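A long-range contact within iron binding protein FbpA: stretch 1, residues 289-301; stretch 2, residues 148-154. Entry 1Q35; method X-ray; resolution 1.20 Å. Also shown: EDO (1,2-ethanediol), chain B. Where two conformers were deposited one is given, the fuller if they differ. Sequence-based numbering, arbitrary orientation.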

ATOM      1  N   SER A 289      -3.604   2.363 -14.899  1.00 10.39           N
ATOM      2  CA  SER A 289      -2.520   2.392 -13.924  1.00 10.68           C
ATOM      3  C   SER A 289      -1.314   3.149 -14.466  1.00 10.00           C
ATOM      4  O   SER A 289      -1.048   3.153 -15.667  1.00 10.27           O
ATOM      5  CB  SER A 289      -2.093   0.969 -13.545  0.65 11.22           C
ATOM      6  OG  SER A 289      -3.079   0.307 -12.771  0.65 12.50           O
ATOM      7  N   ASP A 290      -0.568   3.768 -13.564  1.00  8.99           N
ATOM      8  CA  ASP A 290       0.755   4.282 -13.883  1.00  8.57           C
ATOM      9  C   ASP A 290       1.593   3.109 -14.384  1.00  9.11           C
ATOM     10  O   ASP A 290       1.579   2.042 -13.784  1.00  9.61           O
ATOM     11  CB  ASP A 290       1.370   4.892 -12.617  1.00  8.16           C
ATOM     12  CG  ASP A 290       2.564   5.762 -12.897  1.00  8.08           C
ATOM     13  OD1 ASP A 290       2.918   6.567 -11.991  1.00  7.77           O
ATOM     14  OD2 ASP A 290       3.206   5.719 -13.959  1.00  8.84           O
ATOM     15  N   THR A 291       2.312   3.309 -15.485  1.00  9.40           N
ATOM     16  CA  THR A 291       3.181   2.269 -16.039  1.00 10.02           C
ATOM     17  C   THR A 291       4.559   2.236 -15.390  1.00  9.56           C
ATOM     18  O   THR A 291       5.371   1.385 -15.739  1.00 10.48           O
ATOM     19  CB  THR A 291       3.347   2.450 -17.564  1.00 10.80           C
ATOM     20  OG1 THR A 291       3.845   3.760 -17.851  1.00 12.34           O
ATOM     21  CG2 THR A 291       2.006   2.356 -18.282  1.00 12.14           C
ATOM     22  N   ILE A 292       4.841   3.152 -14.464  1.00  9.09           N
ATOM     23  CA  ILE A 292       6.131   3.177 -13.785  1.00  8.65           C
ATOM     24  C   ILE A 292       6.462   1.794 -13.203  1.00  9.02           C
ATOM     25  O   ILE A 292       5.605   1.105 -12.652  1.00  9.53           O
ATOM     26  CB  ILE A 292       6.130   4.263 -12.679  1.00  8.40           C
ATOM     27  CG1 ILE A 292       7.548   4.509 -12.153  1.00  8.20           C
ATOM     28  CG2 ILE A 292       5.167   3.900 -11.537  1.00  8.21           C
ATOM     29  CD1 ILE A 292       7.631   5.688 -11.195  1.00  8.30           C
ATOM     30  N   LYS A 293       7.711   1.383 -13.349  1.00  8.95           N
ATOM     31  CA  LYS A 293       8.171   0.137 -12.749  1.00  9.82           C
ATOM     32  C   LYS A 293       8.234   0.289 -11.230  1.00  9.35           C
ATOM     33  O   LYS A 293       8.617   1.344 -10.721  1.00  9.26           O
ATOM     34  CB  LYS A 293       9.555  -0.227 -13.272  1.00 11.08           C
ATOM     35  CG  LYS A 293       9.594  -0.748 -14.685  1.00 14.87           C
ATOM     36  CD  LYS A 293      10.387  -2.054 -14.774  1.00 18.50           C
ATOM     37  CE  LYS A 293      11.802  -1.938 -14.204  1.00 20.05           C
ATOM     38  NZ  LYS A 293      12.105  -2.984 -13.179  1.00 21.18           N
ATOM     39  N   LEU A 294       7.903  -0.776 -10.506  1.00  9.03           N
ATOM     40  CA  LEU A 294       7.871  -0.730  -9.048  1.00  9.23           C
ATOM     41  C   LEU A 294       9.197  -0.250  -8.457  1.00  9.23           C
ATOM     42  O   LEU A 294       9.205   0.589  -7.561  1.00  9.02           O
ATOM     43  CB  LEU A 294       7.481  -2.100  -8.483  1.00  9.77           C
ATOM     44  CG  LEU A 294       5.993  -2.450  -8.614  1.00 10.27           C
ATOM     45  CD1 LEU A 294       5.744  -3.936  -8.353  1.00 11.03           C
ATOM     46  CD2 LEU A 294       5.139  -1.595  -7.678  1.00 11.27           C
ATOM     47  N   GLU A 295      10.319  -0.750  -8.971  1.00  9.48           N
ATOM     48  CA  GLU A 295      11.630  -0.353  -8.460  1.00  9.92           C
ATOM     49  C   GLU A 295      11.913   1.125  -8.687  1.00  9.49           C
ATOM     50  O   GLU A 295      12.664   1.728  -7.928  1.00  9.71           O
ATOM     51  CB  GLU A 295      12.746  -1.186  -9.094  1.00 10.90           C
ATOM     52  CG  GLU A 295      12.790  -2.632  -8.623  1.00 13.14           C
ATOM     53  CD  GLU A 295      12.038  -3.589  -9.532  1.00 15.22           C
ATOM     54  OE1 GLU A 295      11.133  -3.160 -10.285  1.00 15.93           O
ATOM     55  OE2 GLU A 295      12.346  -4.796  -9.481  1.00 17.14           O
ATOM     56  N   ASP A 296      11.328   1.697  -9.735  1.00  8.95           N
ATOM     57  CA  ASP A 296      11.518   3.109 -10.036  1.00  9.25           C
ATOM     58  C   ASP A 296      10.689   4.034  -9.141  1.00  9.16           C
ATOM     59  O   ASP A 296      10.965   5.226  -9.087  1.00 10.13           O
ATOM     60  CB  ASP A 296      11.261   3.379 -11.512  1.00  9.47           C
ATOM     61  CG  ASP A 296      12.306   2.744 -12.400  1.00 10.01           C
ATOM     62  OD1 ASP A 296      13.496   2.751 -12.018  1.00 10.81           O
ATOM     63  OD2 ASP A 296      12.002   2.210 -13.481  1.00 11.32           O
ATOM     64  N   ILE A 297       9.684   3.498  -8.449  1.00  8.60           N
ATOM     65  CA  ILE A 297       9.050   4.218  -7.344  1.00  8.60           C
ATOM     66  C   ILE A 297      10.038   4.267  -6.176  1.00  8.57           C
ATOM     67  O   ILE A 297      10.399   5.344  -5.694  1.00  8.74           O
ATOM     68  CB  ILE A 297       7.731   3.531  -6.900  1.00  8.48           C
ATOM     69  CG1 ILE A 297       6.715   3.507  -8.046  1.00  8.35           C
ATOM     70  CG2 ILE A 297       7.150   4.232  -5.665  1.00  8.81           C
ATOM     71  CD1 ILE A 297       5.522   2.605  -7.772  1.00  8.30           C
ATOM     72  N   ALA A 298      10.480   3.091  -5.732  1.00  8.38           N
ATOM     73  CA  ALA A 298      11.318   2.984  -4.543  1.00  8.86           C
ATOM     74  C   ALA A 298      12.611   3.782  -4.656  1.00  8.80           C
ATOM     75  O   ALA A 298      13.096   4.328  -3.675  1.00  8.86           O
ATOM     76  CB  ALA A 298      11.627   1.523  -4.244  1.00  9.12           C
ATOM     77  N   LYS A 299      13.158   3.839  -5.865  1.00  8.77           N
ATOM     78  CA  LYS A 299      14.389   4.570  -6.167  1.00  9.57           C
ATOM     79  C   LYS A 299      14.325   6.025  -5.719  1.00  9.09           C
ATOM     80  O   LYS A 299      15.341   6.624  -5.372  1.00  9.66           O
ATOM     81  CB  LYS A 299      14.608   4.503  -7.690  1.00 10.77           C
ATOM     82  CG  LYS A 299      15.746   5.297  -8.301  1.00 12.24           C
ATOM     83  CD  LYS A 299      15.796   5.028  -9.815  1.00 12.23           C
ATOM     84  CE  LYS A 299      14.661   5.713 -10.608  1.00 10.99           C
ATOM     85  NZ  LYS A 299      14.652   5.309 -12.057  1.00 10.68           N
ATOM     86  N   ASN A 300      13.122   6.587  -5.731  1.00  8.04           N
ATOM     87  CA  ASN A 300      12.907   7.998  -5.427  1.00  7.94           C
ATOM     88  C   ASN A 300      12.382   8.265  -4.019  1.00  8.01           C
ATOM     89  O   ASN A 300      12.090   9.415  -3.683  1.00  8.02           O
ATOM     90  CB  ASN A 300      11.938   8.599  -6.449  1.00  8.18           C
ATOM     91  CG  ASN A 300      12.512   8.617  -7.835  1.00  7.91           C
ATOM     92  OD1 ASN A 300      13.499   9.292  -8.099  1.00  9.54           O
ATOM     93  ND2 ASN A 300      11.913   7.852  -8.730  1.00  8.70           N
ATOM     94  N   TYR A 301      12.267   7.228  -3.195  1.00  8.16           N
ATOM     95  CA  TYR A 301      11.708   7.383  -1.852  1.00  8.49           C
ATOM     96  C   TYR A 301      12.491   8.376  -0.986  1.00  8.74           C
ATOM     97  O   TYR A 301      11.908   9.245  -0.349  1.00  9.03           O
ATOM     98  CB  TYR A 301      11.624   6.029  -1.145  1.00  8.68           C
ATOM     99  CG  TYR A 301      10.801   6.068   0.127  1.00  9.85           C
ATOM    100  CD1 TYR A 301       9.434   5.787   0.098  1.00 10.58           C
ATOM    101  CD2 TYR A 301      11.378   6.394   1.350  1.00 11.18           C
ATOM    102  CE1 TYR A 301       8.667   5.812   1.248  1.00 12.16           C
ATOM    103  CE2 TYR A 301      10.606   6.438   2.517  1.00 11.53           C
ATOM    104  CZ  TYR A 301       9.255   6.145   2.450  1.00 12.16           C
ATOM    105  OH  TYR A 301       8.485   6.187   3.595  1.00 14.53           O
TER
HETATM  106  C1  EDO B1003      14.207   3.029   0.329  1.00 19.99           C
HETATM  107  O1  EDO B1003      15.317   2.581   1.094  1.00 20.20           O
HETATM  108  C2  EDO B1003      14.240   2.345  -1.030  1.00 20.26           C
HETATM  109  O2  EDO B1003      15.391   2.768  -1.749  1.00 20.61           O
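Stretch 2 148-154: AAMIEHY

Small residues let a helix approach its neighbour closely, and longer polar side chains farther along can then fasten the contact. The packing of residues 148-154 against residues 289-301 in FbpA illustrates this principle across at least 137 positions of sequence. Stretch 2 is helical from end to end, a segment of a longer helix with phi near -60° and psi near -40° through most of its length. Its axis passes 8.5 Å from that of the short helix 294-298 at an angle of 99°, so the two cross almost at right angles. Two pairs bring the backbones nearest: the CA atoms of Ala 148 and Asn 300 lie 4.7 Å apart, and those of Ala 149 and Ile 297 lie 4.8 Å apart.

Ala 148 points its CB toward stretch 1, where the atom lies 3.3 Å from O of Ile 297 and 3.8 Å from N of Tyr 301. It thus meets the backbone of the turn that runs from Ala 298 to Tyr 301 and of the residue just before it. On the same residue, the carbonyl O is 3.2 Å from CB of Asn 300. The methyl group of Ala 148 also sits 3.7 Å, CB to CB, from Asn 300. Ala 149, with its CB directed sideways, packs against two isoleucines: its CB is 4.3 Å from CG1 of Ile 297 and 4.1 Å from CD1 of Ile 292. Met 150 points away and takes no part, as the helical periodicity leads one to expect.

Ile 151 turns toward stretch 1 again and places CG2 3.6 Å from OD1 of Asn 300. One residue later comes the polar hub. Glu 152 has its CB 3.6 Å from CD1 of Ile 292, while chi1 of -171° (t) and chi2 of 78° (p) help set the course of its side chain to a carboxylate with two distinct partners. Its OE1 accepts a hydrogen bond from ND2 of Asn 300 at 2.9 Å, and its OE2 forms a salt bridge with NZ of Lys 299, also at 2.9 Å. That same NZ bridges to OD1 of Asp 296 at 2.8 Å, so one ammonium group serves two carboxylates; OD1 of Asp 296 and OE2 of Glu 152 are only 4.1 Å apart, and the shared positive charge offsets their repulsion. A water reinforces the amide-carboxylate pairing, donating to OE1 of Glu 152 and to OD1 of Asn 300, at 2.7 Å in each case.

His 153 starts sideways, but the end of its side chain comes nearer to stretch 1. From NE2 it donates a nearly linear hydrogen bond to OD1 of Asp 290, 2.7 Å away at the ring edge. The other oxygen of this aspartate, OD2, accepts from the backbone N of Ile 292 at 3.1 Å, which helps hold the loop in place. CE1 of the ring also lies 4.1 Å from CB of Ile 292. Tyr 154 ends the segment without touching stretch 1.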

ATOM      1  N   ALA A 148       7.222   9.799  -4.556  1.00  6.62           N
ATOM      2  CA  ALA A 148       8.392   9.233  -5.214  1.00  6.81           C
ATOM      3  C   ALA A 148       8.118   8.955  -6.689  1.00  6.64           C
ATOM      4  O   ALA A 148       8.951   9.249  -7.540  1.00  6.94           O
ATOM      5  CB  ALA A 148       8.823   7.967  -4.508  1.00  7.10           C
ATOM      6  N   ALA A 149       6.943   8.407  -6.993  1.00  6.74           N
ATOM      7  CA  ALA A 149       6.541   8.220  -8.384  1.00  6.99           C
ATOM      8  C   ALA A 149       6.469   9.572  -9.095  1.00  6.82           C
ATOM      9  O   ALA A 149       6.904   9.710 -10.238  1.00  7.29           O
ATOM     10  CB  ALA A 149       5.204   7.506  -8.472  1.00  7.23           C
ATOM     11  N   MET A 150       5.934  10.579  -8.410  1.00  6.84           N
ATOM     12  CA  MET A 150       5.832  11.911  -8.987  1.00  7.08           C
ATOM     13  C   MET A 150       7.221  12.480  -9.305  1.00  6.74           C
ATOM     14  O   MET A 150       7.392  13.127 -10.329  1.00  7.13           O
ATOM     15  CB  MET A 150       5.022  12.830  -8.073  1.00  7.45           C
ATOM     16  CG  MET A 150       3.571  12.369  -7.945  1.00  8.12           C
ATOM     17  SD  MET A 150       2.540  13.357  -6.870  1.00  9.94           S
ATOM     18  CE  MET A 150       2.159  14.727  -7.972  1.00 10.66           C
ATOM     19  N   ILE A 151       8.220  12.216  -8.470  1.00  6.63           N
ATOM     20  CA  ILE A 151       9.581  12.648  -8.779  1.00  6.76           C
ATOM     21  C   ILE A 151      10.096  11.992 -10.068  1.00  6.90           C
ATOM     22  O   ILE A 151      10.726  12.645 -10.895  1.00  6.90           O
ATOM     23  CB  ILE A 151      10.542  12.379  -7.604  1.00  7.03           C
ATOM     24  CG1 ILE A 151      10.226  13.312  -6.431  1.00  7.17           C
ATOM     25  CG2 ILE A 151      12.005  12.542  -8.050  1.00  7.06           C
ATOM     26  CD1 ILE A 151      10.976  12.969  -5.166  1.00  7.67           C
ATOM     27  N   GLU A 152       9.824  10.708 -10.251  1.00  7.09           N
ATOM     28  CA  GLU A 152      10.220  10.037 -11.493  1.00  7.48           C
ATOM     29  C   GLU A 152       9.625  10.751 -12.709  1.00  7.37           C
ATOM     30  O   GLU A 152      10.295  10.936 -13.727  1.00  7.88           O
ATOM     31  CB  GLU A 152       9.783   8.568 -11.474  1.00  7.52           C
ATOM     32  CG  GLU A 152      10.330   7.728 -12.622  1.00  8.23           C
ATOM     33  CD  GLU A 152      11.779   7.306 -12.453  1.00  8.56           C
ATOM     34  OE1 GLU A 152      12.482   7.823 -11.558  1.00  8.62           O
ATOM     35  OE2 GLU A 152      12.232   6.441 -13.238  1.00  9.36           O
ATOM     36  N   HIS A 153       8.365  11.159 -12.598  1.00  7.31           N
ATOM     37  CA  HIS A 153       7.653  11.776 -13.710  1.00  7.31           C
ATOM     38  C   HIS A 153       7.991  13.248 -13.922  1.00  7.20           C
ATOM     39  O   HIS A 153       7.945  13.722 -15.053  1.00  7.80           O
ATOM     40  CB  HIS A 153       6.139  11.662 -13.507  1.00  7.49           C
ATOM     41  CG  HIS A 153       5.630  10.258 -13.424  1.00  7.44           C
ATOM     42  ND1 HIS A 153       6.029   9.255 -14.286  1.00  7.86           N
ATOM     43  CD2 HIS A 153       4.729   9.696 -12.587  1.00  7.97           C
ATOM     44  CE1 HIS A 153       5.399   8.137 -13.974  1.00  8.11           C
ATOM     45  NE2 HIS A 153       4.606   8.376 -12.945  1.00  7.73           N
ATOM     46  N   TYR A 154       8.292  13.979 -12.848  1.00  7.27           N
ATOM     47  CA  TYR A 154       8.320  15.446 -12.896  1.00  7.39           C
ATOM     48  C   TYR A 154       9.572  16.108 -12.346  1.00  7.49           C
ATOM     49  O   TYR A 154       9.760  17.304 -12.560  1.00  7.88           O
ATOM     50  CB  TYR A 154       7.138  16.015 -12.113  1.00  7.75           C
ATOM     51  CG  TYR A 154       5.789  15.507 -12.556  1.00  7.99           C
ATOM     52  CD1 TYR A 154       4.956  14.852 -11.662  1.00  8.49           C
ATOM     53  CD2 TYR A 154       5.347  15.673 -13.863  1.00  9.50           C
ATOM     54  CE1 TYR A 154       3.718  14.374 -12.055  1.00  9.42           C
ATOM     55  CE2 TYR A 154       4.103  15.204 -14.266  1.00 10.24           C
ATOM     56  CZ  TYR A 154       3.298  14.560 -13.357  1.00  9.72           C
ATOM     57  OH  TYR A 154       2.064  14.096 -13.731  1.00 10.91           O
TER
HETATM   58  O   HOH W   1      14.251   9.702 -10.705  1.00  8.54           O